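Local coordinates for protein geranyltranstransferase (Methylococcus capsulatus, PDB 3TS7) that probably makes farnesyl diphosphate, as a magnesium-dependent prenyl transferase of the FPP/GGPP synthase family, at residues A78-L92 and A116-V130. Sequence-based numbering, arbitrary orientation.
Sequences AVEFIHVYSLIHDDL and AILAGDGLQALAFHV. With PO4 (phosphate ion), chain F.
Phe81, Tyr85, Ile88 and His89 pack against Gly120, Leu123, Gln124 and Ala127 in a buried antiparallel pairing of helices 73-90 and 113-133. The segment axes approach to 8.2 Å at 165°. Tyr85 and Gly120 mark the tightest point, with CA atoms 4.2 Å apart. Gly120, with no side chain, lets His89 NE2 come to 3.4 Å from its CA. The His89 ring turns its edge to Ile117 O, and NE2 donates to it at 2.8 Å, in the carbonyl plane on a lone pair. This oxygen also accepts from Asp121 N. His89 ND1 is hydrogen-bonded to Asp121 OD2 of the second subunit, and the reverse pair repeats it. Gln124 CB lies over a face of the Tyr85 ring, 4.0 Å from its centroid, with ring and amide planes 21° apart. A water joins Tyr85 OH (2.5 Å) to Gln124 OE1 (2.8 Å). With an alanine in place of Tyr85, this water would probably lose its phenol partner and the amide be freer to turn. Leu123 is a knob among Phe81, Val84, Tyr85 and Ile88. With CG anti to the carbonyl carbon (chi1 -77°), the Phe81 ring lies among Leu123, Leu126, Ala127 and Val130, and Leu126 CD2 covers one face. Turned from helix 113-133, His83 NE2 donates to phosphate O1 at 2.7 Å; Lys51 also bonds this ion, which may mimic a substrate diphosphate. Phe128 stacks on Phe128 of the second subunit, so the contact forms part of the dimer interface. In this all-helical isoprenoid synthase fold, Asp90 and Asp91 begin the DDxxxxD motif that probably binds magnesium, as in relatives.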
loop_
_atom_site.group_PDB
_atom_site.type_symbol
_atom_site.label_atom_id
_atom_site.label_comp_id
_atom_site.label_asym_id
_atom_site.label_seq_id
_atom_site.Cartn_x
_atom_site.Cartn_y
_atom_site.Cartn_z
ATOM N N ALA B 78 7.810 5.231 -7.567
ATOM C CA ALA B 78 7.205 4.800 -6.302
ATOM C C ALA B 78 6.314 5.884 -5.734
ATOM O O ALA B 78 5.176 5.596 -5.347
ATOM C CB ALA B 78 8.270 4.411 -5.272
ATOM N N VAL B 79 6.810 7.129 -5.691
ATOM C CA VAL B 79 5.963 8.219 -5.172
ATOM C C VAL B 79 4.808 8.530 -6.095
ATOM O O VAL B 79 3.737 8.876 -5.624
ATOM C CB VAL B 79 6.726 9.538 -4.794
ATOM C CG1 VAL B 79 7.567 9.329 -3.566
ATOM C CG2 VAL B 79 7.556 10.076 -5.968
ATOM N N GLU B 80 5.012 8.389 -7.406
ATOM C CA GLU B 80 3.944 8.643 -8.365
ATOM C C GLU B 80 2.843 7.573 -8.332
ATOM O O GLU B 80 1.659 7.905 -8.514
ATOM C CB GLU B 80 4.497 8.796 -9.789
ATOM C CG GLU B 80 3.483 9.243 -10.836
ATOM C CD GLU B 80 2.991 10.681 -10.647
ATOM O OE1 GLU B 80 2.265 11.189 -11.526
ATOM O OE2 GLU B 80 3.317 11.313 -9.628
ATOM N N PHE B 81 3.235 6.314 -8.108
ATOM C CA PHE B 81 2.274 5.219 -7.928
ATOM C C PHE B 81 1.365 5.509 -6.732
ATOM O O PHE B 81 0.145 5.375 -6.842
ATOM C CB PHE B 81 2.980 3.858 -7.728
ATOM C CG PHE B 81 3.541 3.241 -9.001
ATOM C CD1 PHE B 81 3.055 3.601 -10.258
ATOM C CD2 PHE B 81 4.504 2.233 -8.926
ATOM C CE1 PHE B 81 3.565 2.994 -11.439
ATOM C CE2 PHE B 81 5.022 1.630 -10.097
ATOM C CZ PHE B 81 4.554 2.023 -11.348
ATOM N N ILE B 82 1.968 5.917 -5.609
ATOM C CA ILE B 82 1.225 6.258 -4.400
ATOM C C ILE B 82 0.254 7.390 -4.691
ATOM O O ILE B 82 -0.940 7.262 -4.396
ATOM C CB ILE B 82 2.141 6.626 -3.204
ATOM C CG1 ILE B 82 2.966 5.422 -2.740
ATOM C CG2 ILE B 82 1.321 7.112 -2.015
ATOM C CD1 ILE B 82 2.150 4.268 -2.130
ATOM N N HIS B 83 0.758 8.463 -5.304
ATOM C CA HIS B 83 -0.073 9.625 -5.689
ATOM C C HIS B 83 -1.291 9.198 -6.520
ATOM O O HIS B 83 -2.428 9.537 -6.181
ATOM C CB HIS B 83 0.770 10.667 -6.432
ATOM C CG HIS B 83 -0.032 11.767 -7.057
ATOM N ND1 HIS B 83 -0.788 12.651 -6.314
ATOM C CD2 HIS B 83 -0.211 12.117 -8.352
ATOM C CE1 HIS B 83 -1.412 13.484 -7.126
ATOM N NE2 HIS B 83 -1.069 13.190 -8.367
ATOM N N VAL B 84 -1.053 8.420 -7.578
ATOM C CA VAL B 84 -2.138 7.946 -8.449
ATOM C C VAL B 84 -3.139 7.043 -7.710
ATOM O O VAL B 84 -4.345 7.223 -7.847
ATOM C CB VAL B 84 -1.620 7.296 -9.760
ATOM C CG1 VAL B 84 -2.781 6.660 -10.564
ATOM C CG2 VAL B 84 -0.913 8.345 -10.628
ATOM N N TYR B 85 -2.640 6.109 -6.907
ATOM C CA TYR B 85 -3.530 5.270 -6.111
ATOM C C TYR B 85 -4.484 6.142 -5.253
ATOM O O TYR B 85 -5.695 5.889 -5.247
ATOM C CB TYR B 85 -2.765 4.186 -5.302
ATOM C CG TYR B 85 -3.013 4.224 -3.832
ATOM C CD1 TYR B 85 -4.259 3.879 -3.287
ATOM C CD2 TYR B 85 -2.002 4.641 -2.965
ATOM C CE1 TYR B 85 -4.477 3.964 -1.922
ATOM C CE2 TYR B 85 -2.212 4.720 -1.622
ATOM C CZ TYR B 85 -3.454 4.399 -1.103
ATOM O OH TYR B 85 -3.641 4.506 0.244
ATOM N N SER B 86 -3.948 7.165 -4.577
ATOM C CA SER B 86 -4.762 8.067 -3.760
ATOM C C SER B 86 -5.833 8.776 -4.576
ATOM O O SER B 86 -6.943 8.913 -4.088
ATOM C CB SER B 86 -3.910 9.112 -3.027
ATOM O OG SER B 86 -3.478 10.122 -3.929
ATOM N N LEU B 87 -5.498 9.209 -5.798
ATOM C CA LEU B 87 -6.461 9.814 -6.730
ATOM C C LEU B 87 -7.619 8.882 -7.099
ATOM O O LEU B 87 -8.780 9.288 -7.001
ATOM C CB LEU B 87 -5.789 10.334 -8.006
ATOM C CG LEU B 87 -4.803 11.508 -7.897
ATOM C CD1 LEU B 87 -4.371 11.976 -9.293
ATOM C CD2 LEU B 87 -5.413 12.661 -7.119
ATOM N N ILE B 88 -7.301 7.643 -7.493
ATOM C CA ILE B 88 -8.311 6.644 -7.887
ATOM C C ILE B 88 -9.338 6.440 -6.772
ATOM O O ILE B 88 -10.542 6.521 -7.019
ATOM C CB ILE B 88 -7.662 5.291 -8.274
ATOM C CG1 ILE B 88 -6.836 5.425 -9.554
ATOM C CG2 ILE B 88 -8.718 4.194 -8.440
ATOM C CD1 ILE B 88 -5.961 4.180 -9.831
ATOM N N HIS B 89 -8.854 6.228 -5.547
ATOM C CA HIS B 89 -9.717 6.000 -4.400
ATOM C C HIS B 89 -10.470 7.264 -3.997
ATOM O O HIS B 89 -11.669 7.193 -3.698
ATOM C CB HIS B 89 -8.944 5.406 -3.214
ATOM C CG HIS B 89 -8.564 3.962 -3.398
ATOM N ND1 HIS B 89 -8.078 3.187 -2.371
ATOM C CD2 HIS B 89 -8.609 3.157 -4.488
ATOM C CE1 HIS B 89 -7.837 1.967 -2.819
ATOM N NE2 HIS B 89 -8.148 1.925 -4.102
ATOM N N ASP B 90 -9.780 8.407 -4.012
ATOM C CA ASP B 90 -10.413 9.694 -3.680
ATOM C C ASP B 90 -11.539 10.066 -4.643
ATOM O O ASP B 90 -12.553 10.601 -4.211
ATOM C CB ASP B 90 -9.386 10.829 -3.603
ATOM C CG ASP B 90 -8.530 10.757 -2.355
ATOM O OD1 ASP B 90 -7.613 11.596 -2.226
ATOM O OD2 ASP B 90 -8.757 9.862 -1.504
ATOM N N ASP B 91 -11.364 9.756 -5.929
ATOM C CA ASP B 91 -12.401 9.959 -6.949
ATOM C C ASP B 91 -13.662 9.084 -6.801
ATOM O O ASP B 91 -14.655 9.324 -7.490
ATOM C CB ASP B 91 -11.826 9.769 -8.354
ATOM C CG ASP B 91 -10.758 10.796 -8.706
ATOM O OD1 ASP B 91 -10.049 10.568 -9.706
ATOM O OD2 ASP B 91 -10.603 11.816 -7.989
ATOM N N LEU B 92 -13.630 8.079 -5.926
ATOM C CA LEU B 92 -14.783 7.190 -5.744
ATOM C C LEU B 92 -16.000 7.909 -5.152
ATOM O O LEU B 92 -15.836 8.830 -4.333
ATOM C CB LEU B 92 -14.427 5.980 -4.878
ATOM C CG LEU B 92 -13.499 4.910 -5.465
ATOM C CD1 LEU B 92 -13.124 3.967 -4.363
ATOM C CD2 LEU B 92 -14.145 4.151 -6.612
ATOM N N ALA B 116 -11.601 -0.108 -9.841
ATOM C CA ALA B 116 -10.935 1.080 -9.302
ATOM C C ALA B 116 -10.349 0.835 -7.914
ATOM O O ALA B 116 -9.185 1.173 -7.665
ATOM C CB ALA B 116 -11.894 2.275 -9.279
ATOM N N ILE B 117 -11.141 0.220 -7.028
ATOM C CA ILE B 117 -10.678 -0.126 -5.689
ATOM C C ILE B 117 -9.399 -0.977 -5.789
ATOM O O ILE B 117 -8.382 -0.642 -5.175
ATOM C CB ILE B 117 -11.759 -0.840 -4.856
ATOM C CG1 ILE B 117 -12.871 0.138 -4.470
ATOM C CG2 ILE B 117 -11.169 -1.420 -3.585
ATOM C CD1 ILE B 117 -14.221 -0.532 -4.180
ATOM N N LEU B 118 -9.447 -2.015 -6.625
ATOM C CA LEU B 118 -8.323 -2.927 -6.823
ATOM C C LEU B 118 -7.103 -2.320 -7.524
ATOM O O LEU B 118 -5.971 -2.647 -7.165
ATOM C CB LEU B 118 -8.772 -4.196 -7.559
ATOM C CG LEU B 118 -9.769 -5.078 -6.803
ATOM C CD1 LEU B 118 -10.242 -6.213 -7.717
ATOM C CD2 LEU B 118 -9.240 -5.595 -5.456
ATOM N N ALA B 119 -7.323 -1.474 -8.524
ATOM C CA ALA B 119 -6.204 -0.814 -9.207
ATOM C C ALA B 119 -5.437 0.075 -8.233
ATOM O O ALA B 119 -4.217 0.096 -8.271
ATOM C CB ALA B 119 -6.664 -0.027 -10.397
ATOM N N GLY B 120 -6.160 0.766 -7.350
ATOM C CA GLY B 120 -5.543 1.595 -6.308
ATOM C C GLY B 120 -4.794 0.752 -5.294
ATOM O O GLY B 120 -3.653 1.050 -4.936
ATOM N N ASP B 121 -5.441 -0.311 -4.832
ATOM C CA ASP B 121 -4.800 -1.286 -3.965
ATOM C C ASP B 121 -3.526 -1.884 -4.570
ATOM O O ASP B 121 -2.513 -1.986 -3.895
ATOM C CB ASP B 121 -5.791 -2.386 -3.609
ATOM C CG ASP B 121 -6.843 -1.918 -2.655
ATOM O OD1 ASP B 121 -6.671 -0.814 -2.062
ATOM O OD2 ASP B 121 -7.837 -2.655 -2.480
ATOM N N GLY B 122 -3.574 -2.253 -5.842
ATOM C CA GLY B 122 -2.409 -2.847 -6.505
ATOM C C GLY B 122 -1.262 -1.862 -6.703
ATOM O O GLY B 122 -0.094 -2.232 -6.579
ATOM N N LEU B 123 -1.604 -0.613 -7.015
ATOM C CA LEU B 123 -0.602 0.469 -7.178
ATOM C C LEU B 123 0.142 0.761 -5.883
ATOM O O LEU B 123 1.361 1.000 -5.904
ATOM C CB LEU B 123 -1.246 1.751 -7.751
ATOM C CG LEU B 123 -1.521 1.731 -9.247
ATOM C CD1 LEU B 123 -2.462 2.838 -9.661
ATOM C CD2 LEU B 123 -0.209 1.776 -10.070
ATOM N N GLN B 124 -0.558 0.694 -4.747
ATOM C CA GLN B 124 0.119 0.932 -3.470
ATOM C C GLN B 124 1.145 -0.159 -3.186
ATOM O O GLN B 124 2.292 0.139 -2.873
ATOM C CB GLN B 124 -0.833 1.074 -2.279
ATOM C CG GLN B 124 -0.021 1.325 -1.024
ATOM C CD GLN B 124 -0.779 1.786 0.190
ATOM O OE1 GLN B 124 -0.164 2.253 1.149
ATOM N NE2 GLN B 124 -2.103 1.641 0.184
ATOM N N ALA B 125 0.727 -1.419 -3.315
ATOM C CA ALA B 125 1.635 -2.541 -3.136
ATOM C C ALA B 125 2.851 -2.512 -4.100
ATOM O O ALA B 125 3.969 -2.836 -3.698
ATOM C CB ALA B 125 0.866 -3.862 -3.260
ATOM N N LEU B 126 2.601 -2.132 -5.345
ATOM C CA LEU B 126 3.605 -2.005 -6.387
ATOM C C LEU B 126 4.648 -0.920 -6.079
ATOM O O LEU B 126 5.822 -1.082 -6.398
ATOM C CB LEU B 126 2.907 -1.628 -7.681
ATOM C CG LEU B 126 3.612 -1.777 -9.030
ATOM C CD1 LEU B 126 4.044 -3.230 -9.316
ATOM C CD2 LEU B 126 2.636 -1.311 -10.087
ATOM N N ALA B 127 4.210 0.191 -5.473
ATOM C CA ALA B 127 5.141 1.218 -5.033
ATOM C C ALA B 127 6.187 0.628 -4.113
ATOM O O ALA B 127 7.387 0.880 -4.285
ATOM C CB ALA B 127 4.416 2.366 -4.347
ATOM N N PHE B 128 5.737 -0.177 -3.153
ATOM C CA PHE B 128 6.633 -0.761 -2.192
ATOM C C PHE B 128 7.481 -1.893 -2.808
ATOM O O PHE B 128 8.611 -2.129 -2.365
ATOM C CB PHE B 128 5.832 -1.278 -1.003
ATOM C CG PHE B 128 5.322 -0.191 -0.111
ATOM C CD1 PHE B 128 3.969 0.143 -0.100
ATOM C CD2 PHE B 128 6.203 0.518 0.707
ATOM C CE1 PHE B 128 3.494 1.150 0.738
ATOM C CE2 PHE B 128 5.742 1.532 1.536
ATOM C CZ PHE B 128 4.385 1.845 1.550
ATOM N N HIS B 129 6.905 -2.605 -3.784
ATOM C CA HIS B 129 7.648 -3.630 -4.564
ATOM C C HIS B 129 8.803 -2.986 -5.334
ATOM O O HIS B 129 9.933 -3.517 -5.316
ATOM C CB HIS B 129 6.704 -4.416 -5.492
ATOM C CG HIS B 129 7.389 -5.170 -6.597
ATOM N ND1 HIS B 129 8.212 -6.256 -6.368
ATOM C CD2 HIS B 129 7.343 -5.012 -7.946
ATOM C CE1 HIS B 129 8.646 -6.727 -7.526
ATOM N NE2 HIS B 129 8.144 -5.982 -8.497
ATOM N N VAL B 130 8.533 -1.830 -5.952
ATOM C CA VAL B 130 9.595 -1.055 -6.647
ATOM C C VAL B 130 10.738 -0.694 -5.678
ATOM O O VAL B 130 11.903 -0.998 -5.953
ATOM C CB VAL B 130 9.037 0.186 -7.409
ATOM C CG1 VAL B 130 10.164 1.090 -7.930
ATOM C CG2 VAL B 130 8.200 -0.246 -8.576
HETATM P P PO4 F . -1.685 15.071 -11.388
HETATM O O1 PO4 F . -0.646 14.079 -10.932
HETATM O O2 PO4 F . -1.135 16.469 -11.254
HETATM O O3 PO4 F . -2.017 14.828 -12.840
HETATM O O4 PO4 F . -2.923 14.909 -10.548
HETATM O O HOH W 1 -1.563 4.661 1.638
#